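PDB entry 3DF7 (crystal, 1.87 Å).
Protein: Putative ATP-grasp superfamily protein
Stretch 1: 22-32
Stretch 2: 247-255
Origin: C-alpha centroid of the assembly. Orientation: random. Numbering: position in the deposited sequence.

Stretch 1 22-32: VEGLAMFKSAF
Stretch 2, residues 247-255: ARLTTPVVA

Helices often pack against irregular chain by devoting one stripe of their surface to it, and this putative ATP-grasp protein offers a compact example. Residues 22-32 lie within a longer helix, with regular i to i+4 backbone bonds from Ala26 N to Val22 O (3.1 Å) through Phe32 N to Phe28 O (2.7 Å). The partner, whose touching residues are at least 218 positions away in sequence, runs extended through Arg248, Leu249 (phi/psi -59/148) and Thr250 (-125/156), then takes helical angles from Thr251 to Ala255. Together they bury 420 Å², and the nearest CA atoms across the stretches are Ser30 CA and Val254 CA, 5.4 Å apart.

Along the helix, Val22 makes no contact. Glu23 (chi1 m, chi2 t, chi3 57°) leaves the helix sideways but extends its carboxylate to the loop, where Thr251, chi1 m, donates from OG1 to Glu23 OE1 at 2.6 Å. This is the one direct hydrogen bond between the stretches; Glu23 OE2 is satisfied elsewhere in the structure. Gly24 and Leu25 take no part.

Ala26 points toward the loop, and its small methyl permits close packing: Ala26 CB lies 3.8 Å from Val254 CG1, and Ala26 O is 3.5 Å from that same CG1. Val254 has chi1 m and also points toward the helix.

Selenomethionine Met27 has the most surface covered by the partner. Its long, flexible chain (chi1 m, chi2 t, chi3 -93°) starts sideways and brings its end to the bend of the loop: SE sits 3.4 Å from Leu249 O, 3.5 Å from Thr250 C and 4.1 Å from Leu249 CB. Nearer its root, Met27 CG meets Val253 CG1 at 4.2 Å and Val254 CG1 at 4.3 Å; Val253 is in the p rotamer. Met27 CE reaches Arg248 NH1 at 4.4 Å, approaching the guanidinium obliquely, while Arg248 NH1 folds back to donate to Leu249 O (2.9 Å).

Phe28 points away and Lys29 lies sideways, beyond contact. Ser30, chi1 t, points toward the loop, with OG 3.6 Å from Val254 CA. Its hydroxyl joins the loop through two waters: one lies 3.1 Å from Ser30 OG and donates to Val253 O at 2.9 Å, the other lies 2.9 Å from Ser30 OG and donates to Val254 O at 2.9 Å. A small polar residue suits this partly exposed site.

Ala31 closes the contact, its CB 3.9 Å from CD1 of buried Leu249 (chi1 m, chi2 t). Phe32 is out of reach.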

# COMPACT_ATOMS: atom_id res chain seq x y z
N VAL A 22 9.35 -6.54 7.35
CA VAL A 22 10.33 -5.53 6.96
C VAL A 22 9.68 -4.41 6.13
O VAL A 22 10.08 -3.25 6.24
CB VAL A 22 11.51 -6.17 6.18
CG1 VAL A 22 11.11 -6.48 4.74
CG2 VAL A 22 12.72 -5.24 6.24
N GLU A 23 8.68 -4.76 5.33
CA GLU A 23 7.98 -3.76 4.52
C GLU A 23 7.11 -2.89 5.42
O GLU A 23 7.09 -1.67 5.27
CB GLU A 23 7.11 -4.43 3.46
CG GLU A 23 7.90 -5.06 2.32
CD GLU A 23 7.00 -5.61 1.22
OE1 GLU A 23 6.20 -4.84 0.67
OE2 GLU A 23 7.11 -6.82 0.92
N GLY A 24 6.40 -3.51 6.36
CA GLY A 24 5.57 -2.74 7.27
C GLY A 24 6.40 -1.79 8.11
O GLY A 24 6.03 -0.62 8.30
N LEU A 25 7.53 -2.28 8.61
CA LEU A 25 8.41 -1.46 9.43
C LEU A 25 8.92 -0.26 8.62
O LEU A 25 9.00 0.85 9.14
CB LEU A 25 9.60 -2.29 9.93
CG LEU A 25 10.68 -1.52 10.69
CD1 LEU A 25 10.08 -0.84 11.92
CD2 LEU A 25 11.79 -2.47 11.09
N ALA A 26 9.26 -0.51 7.36
CA ALA A 26 9.76 0.55 6.49
C ALA A 26 8.69 1.61 6.27
O ALA A 26 8.97 2.82 6.31
CB ALA A 26 10.18 -0.05 5.15
N MSE A 27 7.45 1.17 6.06
CA MSE A 27 6.37 2.11 5.86
C MSE A 27 6.09 2.92 7.13
O MSE A 27 5.84 4.12 7.05
CB MSE A 27 5.08 1.39 5.43
CG MSE A 27 5.08 0.97 3.96
SE MSE A 27 3.38 0.25 3.38
CE MSE A 27 3.74 -1.62 3.71
N PHE A 28 6.13 2.27 8.29
CA PHE A 28 5.88 2.98 9.54
C PHE A 28 6.96 4.04 9.76
O PHE A 28 6.66 5.19 10.11
CB PHE A 28 5.88 2.02 10.73
CG PHE A 28 5.55 2.69 12.04
CD1 PHE A 28 4.23 2.94 12.41
CD2 PHE A 28 6.57 3.11 12.90
CE1 PHE A 28 3.93 3.59 13.61
CE2 PHE A 28 6.28 3.77 14.10
CZ PHE A 28 4.95 4.00 14.45
N LYS A 29 8.22 3.66 9.56
CA LYS A 29 9.34 4.58 9.73
C LYS A 29 9.16 5.77 8.78
O LYS A 29 9.27 6.93 9.19
CB LYS A 29 10.66 3.87 9.43
CG LYS A 29 11.91 4.74 9.59
CD LYS A 29 13.15 4.00 9.09
CE LYS A 29 14.43 4.76 9.40
NZ LYS A 29 14.37 6.18 8.94
N SER A 30 8.86 5.46 7.53
CA SER A 30 8.66 6.49 6.52
C SER A 30 7.49 7.42 6.86
O SER A 30 7.59 8.63 6.70
CB SER A 30 8.43 5.85 5.14
OG SER A 30 8.17 6.83 4.16
N ALA A 31 6.40 6.83 7.34
CA ALA A 31 5.21 7.61 7.72
C ALA A 31 5.50 8.44 8.97
O ALA A 31 5.06 9.59 9.07
CB ALA A 31 4.03 6.67 7.97
N PHE A 32 6.22 7.86 9.91
CA PHE A 32 6.57 8.55 11.15
C PHE A 32 7.41 9.80 10.84
O PHE A 32 7.11 10.90 11.30
CB PHE A 32 7.36 7.61 12.07
CG PHE A 32 7.71 8.22 13.40
CD1 PHE A 32 6.80 8.18 14.45
CD2 PHE A 32 8.94 8.83 13.59
CE1 PHE A 32 7.11 8.76 15.68
CE2 PHE A 32 9.26 9.41 14.82
CZ PHE A 32 8.35 9.37 15.87
N ALA A 247 -6.07 0.40 -0.41
CA ALA A 247 -6.57 1.61 0.25
C ALA A 247 -5.77 1.83 1.52
O ALA A 247 -6.32 1.82 2.62
CB ALA A 247 -8.06 1.45 0.57
N ARG A 248 -4.47 2.02 1.36
CA ARG A 248 -3.55 2.22 2.47
C ARG A 248 -2.19 2.53 1.87
O ARG A 248 -1.98 2.36 0.67
CB ARG A 248 -3.41 0.92 3.27
CG ARG A 248 -2.96 -0.25 2.40
CD ARG A 248 -2.51 -1.46 3.22
NE ARG A 248 -2.25 -2.63 2.38
CZ ARG A 248 -1.14 -2.85 1.69
NH1 ARG A 248 -0.14 -1.97 1.71
NH2 ARG A 248 -1.01 -3.96 0.97
N LEU A 249 -1.25 2.96 2.70
CA LEU A 249 0.10 3.23 2.22
C LEU A 249 0.65 1.94 1.61
O LEU A 249 0.29 0.85 2.06
CB LEU A 249 1.01 3.65 3.37
CG LEU A 249 0.73 4.98 4.06
CD1 LEU A 249 1.87 5.29 5.03
CD2 LEU A 249 0.59 6.07 3.03
N THR A 250 1.49 2.08 0.60
CA THR A 250 2.12 0.92 -0.04
C THR A 250 3.63 1.15 0.02
O THR A 250 4.09 2.29 0.13
CB THR A 250 1.64 0.73 -1.50
OG1 THR A 250 1.90 1.91 -2.26
CG2 THR A 250 0.14 0.41 -1.53
N THR A 251 4.40 0.07 -0.04
CA THR A 251 5.85 0.13 0.07
C THR A 251 6.61 1.19 -0.74
O THR A 251 7.56 1.80 -0.24
CB THR A 251 6.47 -1.26 -0.20
OG1 THR A 251 5.80 -2.24 0.62
CG2 THR A 251 7.95 -1.27 0.16
N PRO A 252 6.20 1.44 -2.00
CA PRO A 252 6.90 2.45 -2.80
C PRO A 252 7.02 3.83 -2.12
O PRO A 252 7.87 4.64 -2.48
CB PRO A 252 6.08 2.50 -4.08
CG PRO A 252 5.59 1.08 -4.22
CD PRO A 252 5.16 0.76 -2.80
N VAL A 253 6.15 4.07 -1.15
CA VAL A 253 6.15 5.34 -0.43
C VAL A 253 7.47 5.60 0.31
O VAL A 253 7.87 6.74 0.48
CB VAL A 253 4.99 5.39 0.60
CG1 VAL A 253 5.32 4.53 1.83
CG2 VAL A 253 4.73 6.81 1.01
N VAL A 254 8.14 4.53 0.74
CA VAL A 254 9.39 4.71 1.47
C VAL A 254 10.46 5.41 0.64
O VAL A 254 11.37 6.03 1.19
CB VAL A 254 9.96 3.35 1.97
CG1 VAL A 254 8.89 2.62 2.78
CG2 VAL A 254 10.43 2.50 0.80
N ALA A 255 10.35 5.33 -0.68
CA ALA A 255 11.34 5.96 -1.55
C ALA A 255 11.08 7.43 -1.87
O ALA A 255 11.94 8.10 -2.44
CB ALA A 255 11.45 5.17 -2.86
O HOH W 1 7.21 9.04 2.17
O HOH W 2 11.03 7.33 3.72